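Local coordinates for CRISPR-associated endonuclease Cas1 (Thermotoga maritima, PDB 4XTK), which probably cuts double-stranded DNA as a metal-dependent endonuclease of the CRISPR adaptive immune system, working as a homodimer that joins with Cas2, at residues E[116-121]-E[152-157]; E[123-128]-E[164-169]; E[133-138]-E[156-161]; E[191-196]-E[242-247]. All coordinates share one frame; numbering follows the deposited sequence.

Contact 1 (E[116-121]-E[152-157]); sequences RSFQNM and MGIEGN
Helices 103-127 and 148-166 run nearly parallel here, with the short segment axes 11.2 Å apart and 9° off parallel. The tight part is Phe118 against Glu155. The Phe118 ring reaches across edge first: Glu155 CA lies in the ring plane, and CE1 comes to 3.9 Å from Glu155 CG. Phe118 CZ also touches Ile154 CG2 at 4.3 Å. The Glu155 chain bends at chi2 (-87°), which puts its carboxylate beside Ser117 and Met121, with its plane 18° from that of the ring. There OE2 sits 3.8 Å from Ser117 CB and 4.0 Å from Met121 CE. No hydrogen bond crosses the contact. OE2 makes a salt bridge with Arg159, while Ser117 OG bonds to Ile113 O. By similarity Glu155 is a Mn(2+) ligand with His221 and Glu236, so Arg159 may balance the acidic charge and position this carboxylate.

The looser side faces away from 152-157. Gln119 is exposed there, and Arg116 NH1 reaches Asn120 OD1 in a weak bond of 3.3 Å.

Helix 230-252 packs on Ser117 and Glu155 through Glu236, and helix 136-144 packs on Phe118 and Ile154.

Contact 2 (E[123-128]-E[164-169]); sequences DFLKKR and SMIDSL
Leu125 and Leu169 bury the most surface, and Arg128 comes next. They form two patches where the last part of helix 103-127 meets residues 164-169, late in the helix that begins at 148.

In the first patch, Leu125 has CG beside the backbone N, and its CD2 branch does the touching. CD2 meets Ile166 CD1 at 3.7 Å and Met165 CB at 4.0 Å. Leu125 crosses both side chains at about a right angle. Ile166 turns CD1 out with chi2 at -60°, and this methyl is shared. It also lies at the edge of the Phe124 ring, near the ring plane, 3.6 Å from CE2. Phe124 holds its CG anti to the backbone N (chi1 -174°). Ile166 CD1 thus touches both Leu125 CD2 and the Phe124 ring edge.

In the second patch, Arg128 leaves helical geometry just after its helix. Its chain stays extended from CG to NE and passes obliquely over Leu169. The CD1 branch of Leu169 rests on the aliphatic part, 3.6 Å from Arg128 CD and 3.8 Å from Arg128 CB. The guanidinium goes beyond the leucine, and NH2 makes a weak hydrogen bond to Asn249 OD1.

No hydrogen bond joins the two segments. The turn of 164-169 is held from within: Met165 O accepts both Ser168 N and Ser168 OG, the latter at 2.6 Å in the carbonyl plane.

Helix 230-252 closes one side, with Leu248 on Phe124, Arg128 and Leu169. Val130 lies on Met165 and Leu169, and Leu135 on Leu125, both from the loop that leads to helix 136-144.

Contact 3 (E[133-138]-E[156-161]); sequences DSLTRY and GNAREE
The Tyr138 ring lies flat on the backbone of helix 148-166. Over one face sits Ala158 CA, 4.0 Å from the ring centroid and 9° off the ring normal, a CH-pi contact. Ala158 N and Asn157 C lie over the same face. On the side opposite Ala158 stands the guanidinium of Arg137, one residue before the tyrosine. Tyr138 CZ is 3.3 Å above the guanidinium plane and offset toward its rim. Leu135 CA is at the ring edge, in the ring plane.

Around the ring stand the side chains of 156-161. Ala158 CB touches Tyr138 CG at 3.9 Å. Asn157 CB meets CE1 of Tyr138 at 3.8 Å, and Glu161 CB comes obliquely to CE2 at 3.9 Å. Glu161 has CG anti to the backbone N and then bends at chi2 (62°). The carboxylate plane is 16° from the plane of the Tyr138 ring. Its OE2 ends 3.3 Å from Ser134 OG.

Leu135 also touches 156-161. Its CD2 lies 3.6 Å from Ala158 O, and its side chain also touches Val122 and Leu125 of helix 103-127. Within 133-138, Asp133 O takes both the N and the OG1 of Thr136. Arg159 turns to the other side of its helix, where it makes a salt bridge with Glu236, a ligand of Mn(2+) by similarity.

The two consecutive helices run antiparallel and form an alpha-helical hairpin. Helix 136-144 packs through Tyr138 on the helix that carries Glu155 of the probable metal site.

Contact 4 (E[191-196]-E[242-247]); sequences TLISFG and VVDRLF
Two roughly antiparallel helices of the alpha-helical domain of Cas1 cross here, 188-208 and 230-252. Their short segments lie at 144°, with axes 9.4 Å apart. Phe247 is the centre of the wider end. Its CG is anti to the backbone N, and the ring is met in two ways. Ile193 CD1 lies over one face at the CG side, 4.1 Å from the ring centroid and 29° off the ring normal, in a CH-pi contact. Leu192 CD1 lies at the ring edge in the plane, 4.0 Å from Phe247 CD1, and crosses the phenylalanine at about a right angle. So neighbouring residues of one helix hold the ring by face and by edge.

At the other end the backbones come close, with Gly196 CA 5.3 Å from Val243 CA. Gly196 has no side chain, and the Val243 methyls occupy that side of it. CG2 is 3.6 Å from Gly196 O, and Val243 CG1 is 4.0 Å from Ile193 O. Val243 belongs to a wider pi-type turn at 242-244. The contact is buried and without cross-segment hydrogen bonds.

Leu246 turns to Phe278 of helix 272-287. Asp244 OD2 hydrogen-bonds to Tyr162 OH, while Asp244 OD1 stands 4.1 Å from Ile193 CD1.

Contacts 1 and 4 are buried, while contacts 2 and 3 are only partly so, and their centres lie about 23 Å from the centre of the chain. Helix 148-166 serves contacts 1, 2 and 3. Contacts 1 and 2 repeat the same pairing with helix 103-127, and contact 3 adds helix 136-144. Contacts 1 and 3 meet where Phe118 packs on Ala158. Phe124 of contact 2 rests on the backbone of contact 4. The chemistry follows the place. Contact 1 brings a probable metal-ligand carboxylate among apolar groups. Contacts 2 and 4 are mostly aliphatic and aromatic. Contact 3 mixes a ring over a helix backbone with polar tips at its outer side.

Contact 1 (E[116-121]-E[152-157])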
# COMPACT_ATOMS: atom_id res chain seq x y z
N ARG E 116 29.00 -0.30 5.22
CA ARG E 116 28.60 -0.83 6.51
C ARG E 116 28.64 -2.35 6.52
O ARG E 116 29.08 -2.96 7.49
CB ARG E 116 27.21 -0.32 6.89
CG ARG E 116 27.13 1.20 7.10
CD ARG E 116 27.36 1.58 8.56
NE ARG E 116 26.45 0.86 9.46
CZ ARG E 116 26.83 -0.05 10.34
NH1 ARG E 116 28.12 -0.36 10.47
NH2 ARG E 116 25.94 -0.66 11.11
N SER E 117 28.18 -2.97 5.43
CA SER E 117 28.25 -4.42 5.27
C SER E 117 29.68 -4.94 5.46
O SER E 117 29.90 -5.96 6.11
CB SER E 117 27.73 -4.84 3.90
OG SER E 117 26.32 -4.80 3.84
N PHE E 118 30.64 -4.22 4.88
CA PHE E 118 32.03 -4.63 4.97
C PHE E 118 32.54 -4.51 6.40
O PHE E 118 33.25 -5.38 6.89
CB PHE E 118 32.91 -3.80 4.03
CG PHE E 118 32.81 -4.21 2.58
CD1 PHE E 118 31.87 -5.14 2.17
CD2 PHE E 118 33.65 -3.66 1.64
CE1 PHE E 118 31.78 -5.51 0.84
CE2 PHE E 118 33.55 -4.03 0.31
CZ PHE E 118 32.62 -4.95 -0.08
N GLN E 119 32.19 -3.41 7.07
CA GLN E 119 32.72 -3.19 8.40
C GLN E 119 32.10 -4.18 9.39
O GLN E 119 32.77 -4.64 10.31
CB GLN E 119 32.49 -1.76 8.86
CG GLN E 119 33.29 -1.40 10.11
CD GLN E 119 34.77 -1.73 9.95
OE1 GLN E 119 35.40 -1.40 8.94
NE2 GLN E 119 35.34 -2.40 10.96
N ASN E 120 30.84 -4.53 9.17
CA ASN E 120 30.20 -5.55 9.97
C ASN E 120 30.84 -6.91 9.77
O ASN E 120 31.04 -7.66 10.73
CB ASN E 120 28.71 -5.63 9.66
CG ASN E 120 27.95 -4.42 10.17
OD1 ASN E 120 28.51 -3.57 10.87
ND2 ASN E 120 26.67 -4.35 9.84
N MET E 121 31.18 -7.22 8.52
CA MET E 121 31.91 -8.44 8.20
C MET E 121 33.24 -8.49 8.94
O MET E 121 33.57 -9.49 9.58
CB MET E 121 32.15 -8.56 6.69
CG MET E 121 30.96 -9.09 5.89
SD MET E 121 31.37 -9.43 4.16
CE MET E 121 30.62 -8.06 3.30
N MET E 152 27.53 -4.16 -6.63
CA MET E 152 26.87 -5.37 -6.16
C MET E 152 27.76 -6.59 -6.38
O MET E 152 27.78 -7.51 -5.56
CB MET E 152 25.53 -5.57 -6.88
CG MET E 152 24.86 -6.92 -6.59
SD MET E 152 24.41 -7.16 -4.85
CE MET E 152 23.02 -6.08 -4.79
N GLY E 153 28.50 -6.60 -7.48
CA GLY E 153 29.41 -7.70 -7.76
C GLY E 153 30.53 -7.78 -6.74
O GLY E 153 30.85 -8.87 -6.26
N ILE E 154 31.10 -6.63 -6.42
CA ILE E 154 32.18 -6.55 -5.44
C ILE E 154 31.71 -7.00 -4.06
O ILE E 154 32.42 -7.72 -3.36
CB ILE E 154 32.75 -5.12 -5.36
CG1 ILE E 154 33.37 -4.72 -6.70
CG2 ILE E 154 33.78 -5.00 -4.25
CD1 ILE E 154 33.61 -3.22 -6.85
N GLU E 155 30.50 -6.59 -3.69
CA GLU E 155 29.95 -6.95 -2.39
C GLU E 155 29.77 -8.46 -2.30
O GLU E 155 30.19 -9.09 -1.33
CB GLU E 155 28.62 -6.22 -2.15
CG GLU E 155 28.25 -6.04 -0.68
CD GLU E 155 27.50 -7.23 -0.12
OE1 GLU E 155 27.01 -8.05 -0.93
OE2 GLU E 155 27.39 -7.35 1.12
N GLY E 156 29.15 -9.05 -3.33
CA GLY E 156 28.98 -10.49 -3.40
C GLY E 156 30.29 -11.25 -3.24
O GLY E 156 30.36 -12.21 -2.47
N ASN E 157 31.32 -10.82 -3.96
CA ASN E 157 32.62 -11.48 -3.90
C ASN E 157 33.24 -11.35 -2.52
O ASN E 157 33.86 -12.29 -2.02
CB ASN E 157 33.56 -10.91 -4.97
CG ASN E 157 33.09 -11.19 -6.38
OD1 ASN E 157 32.41 -12.19 -6.63
ND2 ASN E 157 33.46 -10.32 -7.31

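Contact 2 (E[123-128]-E[164-169])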
# COMPACT_ATOMS: atom_id res chain seq x y z
N ASP E 123 34.23 -6.75 11.61
CA ASP E 123 34.05 -6.79 13.06
C ASP E 123 33.70 -8.19 13.55
O ASP E 123 34.20 -8.64 14.58
CB ASP E 123 32.98 -5.79 13.49
CG ASP E 123 33.45 -4.35 13.38
OD1 ASP E 123 34.68 -4.13 13.28
OD2 ASP E 123 32.60 -3.43 13.42
N PHE E 124 32.84 -8.89 12.80
CA PHE E 124 32.45 -10.24 13.18
C PHE E 124 33.66 -11.16 13.20
O PHE E 124 33.84 -11.95 14.13
CB PHE E 124 31.38 -10.78 12.23
CG PHE E 124 30.82 -12.11 12.64
CD1 PHE E 124 29.80 -12.19 13.57
CD2 PHE E 124 31.32 -13.28 12.09
CE1 PHE E 124 29.29 -13.42 13.96
CE2 PHE E 124 30.81 -14.51 12.47
CZ PHE E 124 29.80 -14.58 13.41
N LEU E 125 34.51 -11.04 12.18
CA LEU E 125 35.72 -11.85 12.08
C LEU E 125 36.73 -11.53 13.20
O LEU E 125 37.32 -12.45 13.78
CB LEU E 125 36.38 -11.65 10.72
CG LEU E 125 35.60 -12.19 9.51
CD1 LEU E 125 36.29 -11.79 8.22
CD2 LEU E 125 35.44 -13.70 9.60
N LYS E 126 36.91 -10.25 13.50
CA LYS E 126 37.89 -9.86 14.52
C LYS E 126 37.44 -10.22 15.93
O LYS E 126 38.28 -10.51 16.79
CB LYS E 126 38.18 -8.36 14.43
CG LYS E 126 39.04 -7.96 13.25
CD LYS E 126 39.43 -6.50 13.32
CE LYS E 126 40.31 -6.11 12.14
NZ LYS E 126 40.64 -4.66 12.15
N LYS E 127 36.14 -10.21 16.17
CA LYS E 127 35.57 -10.61 17.46
C LYS E 127 35.87 -12.08 17.73
O LYS E 127 36.03 -12.50 18.87
CB LYS E 127 34.06 -10.37 17.48
CG LYS E 127 33.59 -9.32 18.47
CD LYS E 127 32.12 -8.97 18.22
N ARG E 128 35.91 -12.86 16.65
CA ARG E 128 36.15 -14.29 16.73
C ARG E 128 37.61 -14.68 16.50
O ARG E 128 37.93 -15.86 16.34
CB ARG E 128 35.22 -15.03 15.78
CG ARG E 128 33.82 -15.11 16.36
CD ARG E 128 32.78 -15.59 15.39
NE ARG E 128 31.44 -15.54 15.97
CZ ARG E 128 30.91 -16.51 16.71
NH1 ARG E 128 31.60 -17.62 16.96
NH2 ARG E 128 29.69 -16.37 17.19
N SER E 164 34.38 -17.96 3.35
CA SER E 164 35.53 -18.85 3.40
C SER E 164 36.28 -18.68 4.71
O SER E 164 36.81 -19.64 5.26
CB SER E 164 36.48 -18.61 2.23
OG SER E 164 35.90 -19.04 1.01
N MET E 165 36.33 -17.45 5.22
CA MET E 165 37.01 -17.19 6.48
C MET E 165 36.17 -17.72 7.63
O MET E 165 36.70 -18.13 8.66
CB MET E 165 37.29 -15.70 6.66
CG MET E 165 38.20 -15.08 5.59
SD MET E 165 39.80 -15.91 5.42
CE MET E 165 40.37 -15.97 7.12
N ILE E 166 34.85 -17.71 7.45
CA ILE E 166 33.93 -18.23 8.46
C ILE E 166 34.11 -19.73 8.64
O ILE E 166 33.96 -20.26 9.74
CB ILE E 166 32.46 -17.92 8.09
CG1 ILE E 166 32.18 -16.42 8.20
CG2 ILE E 166 31.50 -18.66 8.99
CD1 ILE E 166 32.42 -15.87 9.57
N ASP E 167 34.47 -20.42 7.56
CA ASP E 167 34.65 -21.86 7.60
C ASP E 167 35.80 -22.32 8.49
O ASP E 167 35.89 -23.49 8.84
CB ASP E 167 34.85 -22.41 6.18
CG ASP E 167 33.55 -22.79 5.51
OD1 ASP E 167 32.54 -22.96 6.23
OD2 ASP E 167 33.54 -22.93 4.27
N SER E 168 36.69 -21.40 8.86
CA SER E 168 37.79 -21.76 9.75
C SER E 168 37.31 -21.85 11.20
O SER E 168 38.04 -22.32 12.08
CB SER E 168 38.94 -20.75 9.63
OG SER E 168 38.54 -19.45 10.03
N LEU E 169 36.08 -21.41 11.45
CA LEU E 169 35.48 -21.49 12.77
C LEU E 169 34.60 -22.72 12.93
O LEU E 169 34.08 -22.98 14.02
CB LEU E 169 34.65 -20.23 13.04
CG LEU E 169 35.47 -18.94 13.09
CD1 LEU E 169 34.55 -17.74 13.14
CD2 LEU E 169 36.41 -18.96 14.28

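Contact 3 (E[133-138]-E[156-161])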
# COMPACT_ATOMS: atom_id res chain seq x y z
N ASP E 133 42.00 -9.23 7.03
CA ASP E 133 42.79 -8.40 6.11
C ASP E 133 42.50 -8.69 4.63
O ASP E 133 42.64 -7.81 3.79
CB ASP E 133 44.29 -8.57 6.39
CG ASP E 133 44.77 -9.99 6.20
OD1 ASP E 133 43.93 -10.91 6.15
OD2 ASP E 133 46.00 -10.20 6.11
N SER E 134 42.09 -9.92 4.32
CA SER E 134 41.79 -10.30 2.95
C SER E 134 40.69 -9.41 2.36
O SER E 134 40.68 -9.13 1.16
CB SER E 134 41.38 -11.77 2.86
OG SER E 134 40.27 -12.03 3.69
N LEU E 135 39.80 -8.95 3.24
CA LEU E 135 38.67 -8.13 2.84
C LEU E 135 39.06 -6.72 2.41
O LEU E 135 38.26 -6.02 1.79
CB LEU E 135 37.66 -8.05 3.98
CG LEU E 135 36.85 -9.32 4.25
CD1 LEU E 135 35.84 -9.11 5.38
CD2 LEU E 135 36.15 -9.77 2.97
N THR E 136 40.28 -6.30 2.74
CA THR E 136 40.71 -4.94 2.45
C THR E 136 40.65 -4.61 0.96
O THR E 136 40.24 -3.51 0.58
CB THR E 136 42.13 -4.68 2.96
OG1 THR E 136 42.18 -4.94 4.37
CG2 THR E 136 42.53 -3.25 2.71
N ARG E 137 41.04 -5.56 0.12
CA ARG E 137 41.05 -5.35 -1.33
C ARG E 137 39.66 -5.01 -1.86
O ARG E 137 39.51 -4.21 -2.79
CB ARG E 137 41.59 -6.59 -2.06
CG ARG E 137 41.60 -6.46 -3.59
CD ARG E 137 41.79 -7.81 -4.27
NE ARG E 137 40.60 -8.23 -5.02
CZ ARG E 137 40.14 -9.47 -5.04
NH1 ARG E 137 40.75 -10.42 -4.34
NH2 ARG E 137 39.05 -9.76 -5.75
N TYR E 138 38.63 -5.60 -1.25
CA TYR E 138 37.26 -5.37 -1.68
C TYR E 138 36.77 -4.01 -1.23
O TYR E 138 36.02 -3.35 -1.95
CB TYR E 138 36.34 -6.47 -1.15
CG TYR E 138 36.71 -7.84 -1.64
CD1 TYR E 138 36.38 -8.25 -2.93
CD2 TYR E 138 37.39 -8.74 -0.83
CE1 TYR E 138 36.72 -9.50 -3.39
CE2 TYR E 138 37.73 -10.00 -1.28
CZ TYR E 138 37.39 -10.37 -2.57
OH TYR E 138 37.72 -11.63 -3.02
N GLY E 156 29.15 -9.05 -3.33
CA GLY E 156 28.98 -10.49 -3.40
C GLY E 156 30.29 -11.25 -3.24
O GLY E 156 30.36 -12.21 -2.47
N ASN E 157 31.32 -10.82 -3.96
CA ASN E 157 32.62 -11.48 -3.90
C ASN E 157 33.24 -11.35 -2.52
O ASN E 157 33.86 -12.29 -2.02
CB ASN E 157 33.56 -10.91 -4.97
CG ASN E 157 33.09 -11.19 -6.38
OD1 ASN E 157 32.41 -12.19 -6.63
ND2 ASN E 157 33.46 -10.32 -7.31
N ALA E 158 33.08 -10.18 -1.90
CA ALA E 158 33.52 -9.95 -0.53
C ALA E 158 32.84 -10.93 0.42
O ALA E 158 33.48 -11.51 1.29
CB ALA E 158 33.22 -8.52 -0.10
N ARG E 159 31.53 -11.10 0.23
CA ARG E 159 30.76 -12.02 1.05
C ARG E 159 31.31 -13.44 0.93
O ARG E 159 31.48 -14.14 1.94
CB ARG E 159 29.29 -11.97 0.65
CG ARG E 159 28.36 -12.80 1.53
CD ARG E 159 28.02 -12.09 2.82
NE ARG E 159 27.37 -10.80 2.59
CZ ARG E 159 27.12 -9.91 3.55
NH1 ARG E 159 27.45 -10.16 4.81
NH2 ARG E 159 26.54 -8.76 3.24
N GLU E 160 31.62 -13.85 -0.30
CA GLU E 160 32.09 -15.21 -0.54
C GLU E 160 33.45 -15.46 0.12
O GLU E 160 33.69 -16.53 0.67
CB GLU E 160 32.17 -15.49 -2.04
N GLU E 161 34.32 -14.46 0.07
CA GLU E 161 35.61 -14.53 0.75
C GLU E 161 35.41 -14.55 2.26
O GLU E 161 36.09 -15.28 3.00
CB GLU E 161 36.49 -13.35 0.34
CG GLU E 161 37.77 -13.22 1.15
CD GLU E 161 38.66 -14.43 0.99
OE1 GLU E 161 38.60 -15.08 -0.07
OE2 GLU E 161 39.43 -14.73 1.93

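Contact 4 (E[191-196]-E[242-247])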
# COMPACT_ATOMS: atom_id res chain seq x y z
N THR E 191 22.22 -24.76 3.40
CA THR E 191 20.80 -24.92 3.70
C THR E 191 20.41 -24.02 4.88
O THR E 191 19.33 -23.43 4.90
CB THR E 191 20.44 -26.37 4.03
OG1 THR E 191 20.71 -27.20 2.90
CG2 THR E 191 18.97 -26.50 4.41
N LEU E 192 21.31 -23.93 5.85
CA LEU E 192 21.10 -23.09 7.02
C LEU E 192 21.21 -21.61 6.68
O LEU E 192 20.32 -20.82 7.03
CB LEU E 192 22.09 -23.46 8.12
CG LEU E 192 21.81 -24.79 8.81
CD1 LEU E 192 22.97 -25.15 9.71
CD2 LEU E 192 20.51 -24.74 9.60
N ILE E 193 22.30 -21.23 6.02
CA ILE E 193 22.52 -19.84 5.64
C ILE E 193 21.35 -19.32 4.79
O ILE E 193 20.84 -18.23 5.03
CB ILE E 193 23.84 -19.66 4.87
CG1 ILE E 193 25.02 -20.15 5.71
CG2 ILE E 193 24.03 -18.20 4.47
CD1 ILE E 193 25.19 -19.41 7.01
N SER E 194 20.93 -20.12 3.81
CA SER E 194 19.80 -19.75 2.97
C SER E 194 18.54 -19.56 3.81
O SER E 194 17.81 -18.59 3.62
CB SER E 194 19.54 -20.80 1.90
OG SER E 194 20.57 -20.78 0.93
N PHE E 195 18.31 -20.49 4.73
CA PHE E 195 17.13 -20.41 5.58
C PHE E 195 17.17 -19.18 6.48
O PHE E 195 16.20 -18.44 6.57
CB PHE E 195 16.99 -21.68 6.42
CG PHE E 195 15.75 -21.70 7.26
CD1 PHE E 195 14.51 -21.92 6.67
CD2 PHE E 195 15.82 -21.49 8.63
CE1 PHE E 195 13.35 -21.93 7.44
CE2 PHE E 195 14.67 -21.50 9.40
CZ PHE E 195 13.43 -21.72 8.81
N GLY E 196 18.31 -18.96 7.14
CA GLY E 196 18.50 -17.80 7.99
C GLY E 196 18.33 -16.50 7.23
O GLY E 196 17.66 -15.58 7.70
N VAL E 242 23.16 -11.63 12.89
CA VAL E 242 21.99 -12.46 13.08
C VAL E 242 22.20 -13.86 12.51
O VAL E 242 22.30 -14.83 13.26
CB VAL E 242 20.74 -11.85 12.42
CG1 VAL E 242 19.55 -12.75 12.64
CG2 VAL E 242 20.48 -10.47 12.99
N VAL E 243 22.28 -13.96 11.19
CA VAL E 243 22.37 -15.25 10.51
C VAL E 243 23.65 -16.03 10.81
O VAL E 243 23.59 -17.21 11.17
CB VAL E 243 22.26 -15.08 8.99
CG1 VAL E 243 22.38 -16.43 8.30
CG2 VAL E 243 20.95 -14.40 8.62
N ASP E 244 24.80 -15.38 10.65
CA ASP E 244 26.08 -16.08 10.75
C ASP E 244 26.42 -16.48 12.19
O ASP E 244 26.89 -17.59 12.44
CB ASP E 244 27.21 -15.22 10.18
CG ASP E 244 26.99 -14.88 8.71
OD1 ASP E 244 26.19 -15.58 8.04
OD2 ASP E 244 27.62 -13.92 8.23
N ARG E 245 26.17 -15.58 13.13
CA ARG E 245 26.34 -15.90 14.54
C ARG E 245 25.49 -17.11 14.91
O ARG E 245 25.95 -18.01 15.62
CB ARG E 245 25.97 -14.70 15.41
CG ARG E 245 25.81 -15.03 16.89
CD ARG E 245 25.91 -13.78 17.75
NE ARG E 245 27.22 -13.14 17.61
CZ ARG E 245 27.39 -11.83 17.41
NH1 ARG E 245 26.34 -11.02 17.34
NH2 ARG E 245 28.62 -11.34 17.30
N LEU E 246 24.27 -17.13 14.40
CA LEU E 246 23.34 -18.21 14.67
C LEU E 246 23.83 -19.51 14.04
O LEU E 246 23.74 -20.58 14.64
CB LEU E 246 21.96 -17.85 14.14
CG LEU E 246 20.76 -18.62 14.68
CD1 LEU E 246 20.71 -18.50 16.19
CD2 LEU E 246 19.50 -18.06 14.04
N PHE E 247 24.36 -19.41 12.82
CA PHE E 247 24.85 -20.58 12.09
C PHE E 247 26.00 -21.26 12.82
O PHE E 247 26.00 -22.48 12.99
CB PHE E 247 25.27 -20.20 10.67
CG PHE E 247 26.25 -21.15 10.06
CD1 PHE E 247 25.84 -22.41 9.66
CD2 PHE E 247 27.57 -20.79 9.88
CE1 PHE E 247 26.75 -23.30 9.10
CE2 PHE E 247 28.48 -21.67 9.31
CZ PHE E 247 28.07 -22.93 8.92